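Local coordinates for protein mannitol dehydrogenase (Helicobacter pylori, PDB 3TWO) that probably catalyses the NADPH-dependent interconversion of cinnamyl aldehydes and alcohols, as a zinc-containing cinnamyl-alcohol dehydrogenase, at residues Met60-Glu65 with Gly130-Asn135; Ala39-Ser44 with Tyr339-Lys344; Ile34-Ala39 with His64-Ile69. All blocks are in the same frame, centred on the assembly; numbering follows the deposited sequence.

All three contacts are mostly buried and meet around the catalytic-domain sheet. Interactions 2 and 3 pair strand 31-40 with different partners, 338-342 and 65-73, and they share Ala-39. Interaction 1 joins two loops that lead into strands 65-73 and 135-139, and it shares His-64 and Glu-65 with interaction 3. It relies on glycine-rich backbone and one tyrosine ring. All border one zinc, through His-64 in interactions 1 and 3 and Cys-42 in interaction 2; only interaction 2 also bonds NADPH. Interaction 3 is a bulged strand pairing with isoleucines, and several of its residues are partly exposed. Glu-65 O and Gly-40 N, 2.9 Å apart, probably bond and tie interaction 2 to the other two.

Interaction 1 of 3, residues Met60-Glu65 with Gly130-Asn135; sequences MIPGHE and GGYSNN. With ZN (zinc ion), chain G.
The N of Gly-130 donates to Ile-61 O at 2.6 Å. This bond ties together two loops of the GroES-like domain, the catalytic domain of the zinc-containing alcohol dehydrogenases. Segment 60-65 carries the Gly-His-Glu sequence of the zinc signature in this family. Two more backbone bonds follow. Gly-131 N reaches Gly-63 O at 2.7 Å. Tyr-132 N reaches Pro-62 O at 3.0 Å. Three successive carbonyls are thus held by three successive amides, though not in strict order. Glycines allow the close approach. A CB on Gly-130 would strike the carbonyl oxygens of Ile-61, Pro-62 and Gly-63, and one on Gly-63 would run into Tyr-132 CD1.

The Tyr-132 side chain closes over the same backbone. Its CG is anti to the carbonyl carbon (chi1 -56°), which lays the ring on the Pro-62 to Gly-63 peptide. Pro-62 O sits 3.3 Å above the ring plane, toward the rim, and Gly-63 N lies over the same face. Gly-63 CA is 3.6 Å from Tyr-132 CE1. The proline ring runs obliquely to the tyrosine, with Pro-62 CD 3.8 Å from Tyr-132 CD2. At the base of the ring, Ile-61 CG2 packs on Tyr-132 CB at 4.0 Å. The phenol OH is hydrogen-bonded to Tyr-327 OH, on helix 323-331.

His-64 follows directly and turns away from loop 130-135. The bonds thus grip the backbone up to Gly-63, the residue before this zinc ligand. Cys-42 and Cys-160 bind the same ion, and His-64 NE2 coordinates the zinc at 2.1 Å.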
loop_
_atom_site.group_PDB
_atom_site.type_symbol
_atom_site.label_atom_id
_atom_site.label_comp_id
_atom_site.label_asym_id
_atom_site.label_seq_id
_atom_site.Cartn_x
_atom_site.Cartn_y
_atom_site.Cartn_z
ATOM N N MET B 60 27.870 -14.382 14.514
ATOM C CA MET B 60 26.405 -14.444 14.480
ATOM C C MET B 60 25.929 -15.878 14.513
ATOM O O MET B 60 26.477 -16.745 13.826
ATOM C CB MET B 60 25.873 -13.802 13.218
ATOM C CG MET B 60 24.332 -13.791 13.086
ATOM S SD MET B 60 23.697 -13.042 11.539
ATOM C CE MET B 60 24.471 -11.420 11.577
ATOM N N ILE B 61 24.888 -16.138 15.283
ATOM C CA ILE B 61 24.293 -17.478 15.268
ATOM C C ILE B 61 22.833 -17.341 14.917
ATOM O O ILE B 61 22.011 -17.001 15.785
ATOM C CB ILE B 61 24.434 -18.217 16.624
ATOM C CG1 ILE B 61 25.902 -18.581 16.903
ATOM C CG2 ILE B 61 23.607 -19.523 16.642
ATOM C CD1 ILE B 61 26.168 -19.351 18.229
ATOM N N PRO B 62 22.481 -17.579 13.650
ATOM C CA PRO B 62 21.084 -17.362 13.261
ATOM C C PRO B 62 20.174 -18.506 13.727
ATOM O O PRO B 62 20.613 -19.377 14.535
ATOM C CB PRO B 62 21.143 -17.292 11.715
ATOM C CG PRO B 62 22.615 -17.157 11.376
ATOM C CD PRO B 62 23.313 -17.920 12.493
ATOM N N GLY B 63 18.938 -18.515 13.195
ATOM C CA GLY B 63 17.950 -19.503 13.558
ATOM C C GLY B 63 16.929 -18.962 14.517
ATOM O O GLY B 63 17.261 -18.563 15.637
ATOM N N HIS B 64 15.687 -18.838 14.039
ATOM C CA HIS B 64 14.592 -18.396 14.900
ATOM C C HIS B 64 13.368 -19.246 14.640
ATOM O O HIS B 64 12.266 -18.773 14.752
ATOM C CB HIS B 64 14.302 -16.881 14.788
ATOM C CG HIS B 64 14.062 -16.388 13.392
ATOM N ND1 HIS B 64 14.241 -15.065 13.042
ATOM C CD2 HIS B 64 13.700 -17.038 12.248
ATOM C CE1 HIS B 64 14.011 -14.915 11.745
ATOM N NE2 HIS B 64 13.685 -16.098 11.245
ATOM N N GLU B 65 13.586 -20.523 14.340
ATOM C CA GLU B 65 12.530 -21.526 14.313
ATOM C C GLU B 65 12.951 -22.647 15.247
ATOM O O GLU B 65 13.692 -23.572 14.861
ATOM C CB GLU B 65 12.302 -22.007 12.863
ATOM C CG GLU B 65 11.799 -20.848 11.995
ATOM C CD GLU B 65 11.491 -21.254 10.571
ATOM O OE1 GLU B 65 12.010 -22.284 10.131
ATOM O OE2 GLU B 65 10.710 -20.559 9.889
ATOM N N GLY B 130 21.143 -17.103 18.243
ATOM C CA GLY B 130 19.934 -17.781 17.796
ATOM C C GLY B 130 19.841 -19.274 18.051
ATOM O O GLY B 130 20.493 -19.837 18.982
ATOM N N GLY B 131 19.070 -19.915 17.171
ATOM C CA GLY B 131 18.634 -21.265 17.355
ATOM C C GLY B 131 19.525 -22.338 16.778
ATOM O O GLY B 131 19.278 -23.519 17.065
ATOM N N TYR B 132 20.583 -21.981 16.001
ATOM C CA TYR B 132 21.548 -23.035 15.548
ATOM C C TYR B 132 22.484 -23.436 16.692
ATOM O O TYR B 132 23.685 -23.293 16.583
ATOM C CB TYR B 132 22.446 -22.618 14.342
ATOM C CG TYR B 132 21.787 -22.157 13.069
ATOM C CD1 TYR B 132 20.394 -22.319 12.834
ATOM C CD2 TYR B 132 22.553 -21.575 12.080
ATOM C CE1 TYR B 132 19.794 -21.857 11.618
ATOM C CE2 TYR B 132 21.950 -21.151 10.815
ATOM C CZ TYR B 132 20.590 -21.275 10.619
ATOM O OH TYR B 132 20.023 -20.784 9.437
ATOM N N SER B 133 21.934 -23.882 17.809
ATOM C CA SER B 133 22.727 -24.067 19.026
ATOM C C SER B 133 22.004 -25.089 19.896
ATOM O O SER B 133 20.852 -25.460 19.589
ATOM C CB SER B 133 22.854 -22.732 19.770
ATOM O OG SER B 133 21.605 -22.271 20.279
ATOM N N ASN B 134 22.627 -25.497 21.009
ATOM C CA ASN B 134 22.087 -26.605 21.784
ATOM C C ASN B 134 21.086 -26.169 22.841
ATOM O O ASN B 134 20.381 -27.003 23.398
ATOM C CB ASN B 134 23.211 -27.480 22.406
ATOM C CG ASN B 134 24.090 -26.719 23.414
ATOM O OD1 ASN B 134 24.768 -27.329 24.269
ATOM N ND2 ASN B 134 24.114 -25.421 23.315
ATOM N N ASN B 135 21.041 -24.868 23.144
ATOM C CA ASN B 135 20.104 -24.405 24.149
ATOM C C ASN B 135 19.851 -22.923 23.959
ATOM O O ASN B 135 20.555 -22.283 23.169
ATOM C CB ASN B 135 20.633 -24.721 25.589
ATOM C CG ASN B 135 21.911 -23.975 25.930
ATOM O OD1 ASN B 135 22.089 -22.808 25.564
ATOM N ND2 ASN B 135 22.808 -24.634 26.686
HETATM ZN ZN ZN G . 12.173 -15.984 9.745
#

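Interaction 2 of 3, residues Ala39-Ser44 with Tyr339-Lys344. With ZN (zinc ion), chain G; NDP (NADPH dihydro-nicotinamide-adenine-dinucleotide phosphate), chain F.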
loop_
_atom_site.group_PDB
_atom_site.type_symbol
_atom_site.label_atom_id
_atom_site.label_comp_id
_atom_site.label_asym_id
_atom_site.label_seq_id
_atom_site.Cartn_x
_atom_site.Cartn_y
_atom_site.Cartn_z
ATOM N N ALA B 39 15.953 -27.043 14.752
ATOM C CA ALA B 39 16.127 -25.653 14.375
ATOM C C ALA B 39 15.877 -25.526 12.881
ATOM O O ALA B 39 16.643 -26.075 12.073
ATOM C CB ALA B 39 17.498 -25.148 14.741
ATOM N N GLY B 40 14.750 -24.880 12.536
ATOM C CA GLY B 40 14.449 -24.479 11.143
ATOM C C GLY B 40 15.418 -23.441 10.615
ATOM O O GLY B 40 15.916 -22.564 11.373
ATOM N N ILE B 41 15.715 -23.546 9.312
ATOM C CA ILE B 41 16.495 -22.523 8.635
ATOM C C ILE B 41 15.524 -21.668 7.836
ATOM O O ILE B 41 14.830 -22.184 6.984
ATOM C CB ILE B 41 17.495 -23.165 7.665
ATOM C CG1 ILE B 41 18.534 -23.996 8.433
ATOM C CG2 ILE B 41 18.113 -22.103 6.692
ATOM C CD1 ILE B 41 19.482 -24.685 7.500
ATOM N N CYS B 42 15.481 -20.365 8.121
ATOM C CA CYS B 42 14.626 -19.464 7.401
ATOM C C CYS B 42 15.558 -18.666 6.432
ATOM O O CYS B 42 16.717 -18.459 6.747
ATOM C CB CYS B 42 14.015 -18.525 8.452
ATOM S SG CYS B 42 13.086 -17.145 7.728
ATOM N N HIS B 43 15.038 -18.170 5.324
ATOM C CA HIS B 43 15.865 -17.313 4.422
ATOM C C HIS B 43 16.305 -15.982 5.089
ATOM O O HIS B 43 17.298 -15.389 4.685
ATOM C CB HIS B 43 15.144 -17.039 3.086
ATOM C CG HIS B 43 16.051 -16.846 1.902
ATOM N ND1 HIS B 43 16.996 -15.835 1.824
ATOM C CD2 HIS B 43 16.077 -17.472 0.695
ATOM C CE1 HIS B 43 17.616 -15.893 0.651
ATOM N NE2 HIS B 43 17.063 -16.868 -0.060
ATOM N N SER B 44 15.563 -15.530 6.095
ATOM C CA SER B 44 16.022 -14.409 6.951
ATOM C C SER B 44 17.363 -14.714 7.580
ATOM O O SER B 44 18.187 -13.778 7.814
ATOM C CB SER B 44 15.009 -14.135 8.099
ATOM O OG SER B 44 13.753 -13.803 7.531
ATOM N N TYR B 339 14.460 -26.611 5.297
ATOM C CA TYR B 339 15.500 -27.453 5.961
ATOM C C TYR B 339 15.361 -27.329 7.475
ATOM O O TYR B 339 15.057 -26.219 8.010
ATOM C CB TYR B 339 16.931 -27.037 5.578
ATOM C CG TYR B 339 17.291 -27.333 4.128
ATOM C CD1 TYR B 339 17.297 -26.302 3.162
ATOM C CD2 TYR B 339 17.586 -28.634 3.710
ATOM C CE1 TYR B 339 17.634 -26.575 1.827
ATOM C CE2 TYR B 339 17.906 -28.924 2.386
ATOM C CZ TYR B 339 17.937 -27.900 1.465
ATOM O OH TYR B 339 18.236 -28.192 0.170
ATOM N N VAL B 340 15.540 -28.460 8.171
ATOM C CA VAL B 340 15.496 -28.424 9.618
ATOM C C VAL B 340 16.708 -29.161 10.197
ATOM O O VAL B 340 17.013 -30.302 9.775
ATOM C CB VAL B 340 14.227 -29.017 10.170
ATOM C CG1 VAL B 340 14.380 -29.137 11.678
ATOM C CG2 VAL B 340 12.993 -28.160 9.797
ATOM N N ILE B 341 17.399 -28.510 11.139
ATOM C CA ILE B 341 18.610 -29.106 11.726
ATOM C C ILE B 341 18.248 -29.980 12.907
ATOM O O ILE B 341 17.537 -29.567 13.811
ATOM C CB ILE B 341 19.645 -28.064 12.189
ATOM C CG1 ILE B 341 20.049 -27.112 11.031
ATOM C CG2 ILE B 341 20.880 -28.787 12.785
ATOM C CD1 ILE B 341 20.722 -25.845 11.503
ATOM N N ASP B 342 18.742 -31.201 12.888
ATOM C CA ASP B 342 18.500 -32.081 14.006
ATOM C C ASP B 342 19.643 -31.821 15.000
ATOM O O ASP B 342 20.787 -32.270 14.817
ATOM C CB ASP B 342 18.358 -33.527 13.485
ATOM C CG ASP B 342 18.384 -34.559 14.583
ATOM O OD1 ASP B 342 18.756 -34.252 15.724
ATOM O OD2 ASP B 342 18.067 -35.698 14.256
ATOM N N MET B 343 19.329 -30.994 15.998
ATOM C CA MET B 343 20.337 -30.452 16.866
ATOM C C MET B 343 20.980 -31.482 17.801
ATOM O O MET B 343 22.210 -31.457 17.999
ATOM C CB MET B 343 19.829 -29.245 17.660
ATOM C CG MET B 343 20.952 -28.384 18.163
ATOM S SD MET B 343 21.786 -27.528 16.786
ATOM C CE MET B 343 20.428 -27.142 15.740
ATOM N N LYS B 344 20.168 -32.380 18.346
ATOM C CA LYS B 344 20.740 -33.482 19.106
ATOM C C LYS B 344 21.804 -34.243 18.332
ATOM O O LYS B 344 22.871 -34.538 18.880
ATOM C CB LYS B 344 19.664 -34.487 19.518
ATOM C CG LYS B 344 18.879 -34.134 20.745
ATOM C CD LYS B 344 19.756 -34.103 22.003
ATOM C CE LYS B 344 19.870 -32.660 22.534
ATOM N NZ LYS B 344 19.907 -32.742 24.003
HETATM ZN ZN ZN G . 12.173 -15.984 9.745
HETATM P PA NDP F . 13.078 -19.627 0.908
HETATM O O1A NDP F . 14.108 -19.480 -0.133
HETATM O O2A NDP F . 12.332 -20.960 1.292
HETATM O O5B NDP F . 11.907 -19.467 -0.216
HETATM C C5B NDP F . 11.938 -18.370 -1.276
HETATM C C4B NDP F . 11.168 -18.877 -2.490
HETATM O O4B NDP F . 10.862 -17.861 -3.534
HETATM C C3B NDP F . 11.985 -20.003 -3.162
HETATM O O3B NDP F . 11.059 -21.125 -3.425
HETATM C C2B NDP F . 12.450 -19.338 -4.485
HETATM O O2B NDP F . 12.545 -20.396 -5.458
HETATM C C1B NDP F . 11.235 -18.453 -4.849
HETATM N N9A NDP F . 11.600 -17.232 -5.603
HETATM C C8A NDP F . 12.765 -16.556 -5.483
HETATM N N7A NDP F . 12.679 -15.500 -6.275
HETATM C C5A NDP F . 11.494 -15.503 -6.880
HETATM C C6A NDP F . 10.884 -14.658 -7.789
HETATM N N6A NDP F . 11.487 -13.528 -8.296
HETATM N N1A NDP F . 9.665 -14.999 -8.189
HETATM C C2A NDP F . 9.018 -16.054 -7.741
HETATM N N3A NDP F . 9.565 -16.864 -6.868
HETATM C C4A NDP F . 10.813 -16.604 -6.442
HETATM O O3 NDP F . 12.575 -18.317 1.630
HETATM P PN NDP F . 11.689 -18.245 2.872
HETATM O O1N NDP F . 10.312 -18.719 2.605
HETATM O O2N NDP F . 12.336 -18.750 4.189
HETATM O O5D NDP F . 11.650 -16.686 3.088
HETATM C C5D NDP F . 11.278 -15.827 1.905
HETATM C C4D NDP F . 11.519 -14.294 2.239
HETATM O O4D NDP F . 10.633 -14.074 3.353
HETATM C C3D NDP F . 12.949 -13.914 2.712
HETATM O O3D NDP F . 13.289 -12.620 2.143
HETATM C C2D NDP F . 12.766 -13.889 4.247
HETATM O O2D NDP F . 13.663 -13.006 4.825
HETATM C C1D NDP F . 11.345 -13.285 4.343
HETATM N N1N NDP F . 10.697 -13.432 5.690
HETATM C C2N NDP F . 9.966 -12.333 6.195
HETATM C C3N NDP F . 9.344 -12.410 7.430
HETATM C C7N NDP F . 8.490 -11.234 7.902
HETATM O O7N NDP F . 8.026 -10.420 7.087
HETATM N N7N NDP F . 8.085 -11.315 9.164
HETATM C C4N NDP F . 9.480 -13.585 8.205
HETATM C C5N NDP F . 10.181 -14.717 7.694
HETATM C C6N NDP F . 10.796 -14.647 6.461
HETATM P P2B NDP F . 13.716 -20.515 -6.487
HETATM O O1X NDP F . 14.202 -22.075 -6.349
HETATM O O2X NDP F . 13.269 -20.065 -7.809
HETATM O O3X NDP F . 14.925 -19.640 -5.937
HETATM O O HOH W 1 15.275 -23.934 4.948
#
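Ile-41 packs against Tyr-339 and Ile-341 where strand 31-40 runs antiparallel to strand 338-342. Their sheet belongs to the GroES-like catalytic domain of a zinc-containing, medium-chain alcohol dehydrogenase. The CB of Ile-41 lies 3.9 Å from Tyr-339 O. CG1 is anti to the carbonyl carbon (chi1 -65°). It leads the chain across strand 338-342 and meets Ile-341 CD1 at 4.2 Å, the two side chains at about a right angle. The tip, CD1, rests on Tyr-339 CB at 4.0 Å. The other branch, CG2, packs near Tyr-132 OH. Ala-326, Tyr-327 and Leu-330 of helix 323-331 also pack on this side chain.

The strand pairing beneath is regular. Ala-39 and Ile-341 form a hydrogen-bonded pair, and Gly-40 and Val-340 the non-hydrogen-bonded pair next to it. Ile-341 N gives a nearly straight bond (176°) to Ala-39 O at 2.7 Å. Ala-39 N donates back to Ile-341 O. Ile-41 N donates to Tyr-339 O at 3.0 Å. A water then continues the link, accepting from Tyr-339 N and donating to Ile-41 O. At the far end, Met-343 bends its chain to bring CE within 3.7 Å of Ala-39 CB.

Past the pairing, the chain reaches the active site. Cys-42 is the N-cap of helix 43-49, and its SG accepts from Ser-44 N. The same sulfur binds the zinc at 2.5 Å, together with His-64 and Cys-160. The first turn of the helix contributes two of the bonds to NADPH. His-43 N donates to the pyrophosphate oxygen O2N of NADPH. Ser-44 OG shares a hydrogen bond with ribose oxygen O2D of NADPH at 2.8 Å, and either hydroxyl could be the donor.

Interaction 3 of 3, residues Ile34-Ala39 with His64-Ile69; sequences IDILYA and HEIAGI. With ZN (zinc ion), chain G.
Leu-37 N and Tyr-38 N both donate to one acceptor, Ala-67 O, at 2.9 Å and 3.0 Å. Ala-67 N returns a bond to Tyr-38 O. Further along, Asp-35 N donates to Ile-69 O at 2.8 Å, and Ile-69 N donates to Asp-35 O at 2.9 Å.

Two neighbours facing one residue make a classic beta bulge, set in the antiparallel pairing of strands 31-40 and 65-73. Leu-37 is the extra residue, and the register shifts by one there. The short strand axes diverge from antiparallel, with 128° between their directions.

Weaker CA-H...O contacts fill in between these bonds. Gly-68 CA approaches Asp-35 O at 3.2 Å, and Ala-39 CA approaches Glu-65 O at the same distance.

Apolar contacts occur in two places. Ile-36 CG1 meets Ile-66 CG2 at 3.8 Å, and Ile-136 of strand 135-139 packs on both side chains. Beside the bulge, Leu-37 has its CG anti to the carbonyl carbon (chi1 -62°) and swings CD1 over to Ile-69 CD1, 3.6 Å away. The charged end of Glu-65 is taken up elsewhere: OE1 forms a salt bridge with Arg-338, and OE2 accepts from Ala-161 N.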
loop_
_atom_site.group_PDB
_atom_site.type_symbol
_atom_site.label_atom_id
_atom_site.label_comp_id
_atom_site.label_asym_id
_atom_site.label_seq_id
_atom_site.Cartn_x
_atom_site.Cartn_y
_atom_site.Cartn_z
ATOM N N ILE B 34 15.877 -23.828 27.634
ATOM C CA ILE B 34 15.337 -24.767 26.694
ATOM C C ILE B 34 16.481 -25.492 26.050
ATOM O O ILE B 34 17.426 -24.858 25.549
ATOM C CB ILE B 34 14.530 -24.007 25.627
ATOM C CG1 ILE B 34 13.272 -23.357 26.271
ATOM C CG2 ILE B 34 14.230 -24.943 24.439
ATOM C CD1 ILE B 34 12.528 -22.306 25.393
ATOM N N ASP B 35 16.420 -26.817 26.072
ATOM C CA ASP B 35 17.283 -27.649 25.246
ATOM C C ASP B 35 16.674 -27.707 23.849
ATOM O O ASP B 35 15.534 -28.134 23.702
ATOM C CB ASP B 35 17.344 -29.099 25.769
ATOM C CG ASP B 35 18.575 -29.365 26.592
ATOM O OD1 ASP B 35 19.107 -28.434 27.234
ATOM O OD2 ASP B 35 19.019 -30.540 26.604
ATOM N N ILE B 36 17.448 -27.338 22.845
ATOM C CA ILE B 36 16.949 -27.227 21.472
ATOM C C ILE B 36 17.058 -28.570 20.729
ATOM O O ILE B 36 18.142 -29.160 20.649
ATOM C CB ILE B 36 17.690 -26.140 20.723
ATOM C CG1 ILE B 36 17.386 -24.770 21.349
ATOM C CG2 ILE B 36 17.317 -26.133 19.220
ATOM C CD1 ILE B 36 18.139 -23.607 20.674
ATOM N N LEU B 37 15.932 -29.062 20.217
ATOM C CA LEU B 37 15.886 -30.368 19.524
ATOM C C LEU B 37 15.933 -30.144 18.004
ATOM O O LEU B 37 16.712 -30.804 17.281
ATOM C CB LEU B 37 14.650 -31.213 19.964
ATOM C CG LEU B 37 14.467 -31.675 21.446
ATOM C CD1 LEU B 37 13.595 -32.930 21.496
ATOM C CD2 LEU B 37 15.714 -32.027 22.091
ATOM N N TYR B 38 15.147 -29.199 17.511
ATOM C CA TYR B 38 15.099 -28.895 16.074
ATOM C C TYR B 38 15.178 -27.402 15.805
ATOM O O TYR B 38 14.595 -26.595 16.562
ATOM C CB TYR B 38 13.846 -29.476 15.426
ATOM C CG TYR B 38 13.798 -31.004 15.603
ATOM C CD1 TYR B 38 13.082 -31.588 16.680
ATOM C CD2 TYR B 38 14.532 -31.852 14.743
ATOM C CE1 TYR B 38 13.054 -33.016 16.886
ATOM C CE2 TYR B 38 14.523 -33.277 14.924
ATOM C CZ TYR B 38 13.785 -33.825 16.017
ATOM O OH TYR B 38 13.749 -35.165 16.190
ATOM N N ALA B 39 15.953 -27.043 14.752
ATOM C CA ALA B 39 16.127 -25.653 14.375
ATOM C C ALA B 39 15.877 -25.526 12.881
ATOM O O ALA B 39 16.643 -26.075 12.073
ATOM C CB ALA B 39 17.498 -25.148 14.741
ATOM N N HIS B 64 15.687 -18.838 14.039
ATOM C CA HIS B 64 14.592 -18.396 14.900
ATOM C C HIS B 64 13.368 -19.246 14.640
ATOM O O HIS B 64 12.266 -18.773 14.752
ATOM C CB HIS B 64 14.302 -16.881 14.788
ATOM C CG HIS B 64 14.062 -16.388 13.392
ATOM N ND1 HIS B 64 14.241 -15.065 13.042
ATOM C CD2 HIS B 64 13.700 -17.038 12.248
ATOM C CE1 HIS B 64 14.011 -14.915 11.745
ATOM N NE2 HIS B 64 13.685 -16.098 11.245
ATOM N N GLU B 65 13.586 -20.523 14.340
ATOM C CA GLU B 65 12.530 -21.526 14.313
ATOM C C GLU B 65 12.951 -22.647 15.247
ATOM O O GLU B 65 13.692 -23.572 14.861
ATOM C CB GLU B 65 12.302 -22.007 12.863
ATOM C CG GLU B 65 11.799 -20.848 11.995
ATOM C CD GLU B 65 11.491 -21.254 10.571
ATOM O OE1 GLU B 65 12.010 -22.284 10.131
ATOM O OE2 GLU B 65 10.710 -20.559 9.889
ATOM N N ILE B 66 12.539 -22.540 16.506
ATOM C CA ILE B 66 13.142 -23.366 17.514
ATOM C C ILE B 66 12.091 -24.277 18.167
ATOM O O ILE B 66 11.023 -23.802 18.601
ATOM C CB ILE B 66 13.830 -22.480 18.595
ATOM C CG1 ILE B 66 15.066 -21.734 18.013
ATOM C CG2 ILE B 66 14.205 -23.318 19.837
ATOM C CD1 ILE B 66 15.358 -20.446 18.781
ATOM N N ALA B 67 12.367 -25.576 18.218
ATOM C CA ALA B 67 11.492 -26.481 18.983
ATOM C C ALA B 67 12.373 -27.243 19.959
ATOM O O ALA B 67 13.474 -27.727 19.568
ATOM C CB ALA B 67 10.726 -27.439 18.067
ATOM N N GLY B 68 11.942 -27.351 21.225
ATOM C CA GLY B 68 12.753 -28.050 22.224
ATOM C C GLY B 68 12.000 -28.441 23.477
ATOM O O GLY B 68 10.756 -28.444 23.515
ATOM N N ILE B 69 12.767 -28.708 24.535
ATOM C CA ILE B 69 12.212 -29.163 25.834
ATOM C C ILE B 69 12.769 -28.289 26.951
ATOM O O ILE B 69 13.984 -27.926 26.944
ATOM C CB ILE B 69 12.558 -30.652 26.076
ATOM C CG1 ILE B 69 11.877 -31.474 24.981
ATOM C CG2 ILE B 69 12.076 -31.140 27.524
ATOM C CD1 ILE B 69 12.254 -32.954 24.858
HETATM ZN ZN ZN G . 12.173 -15.984 9.745
#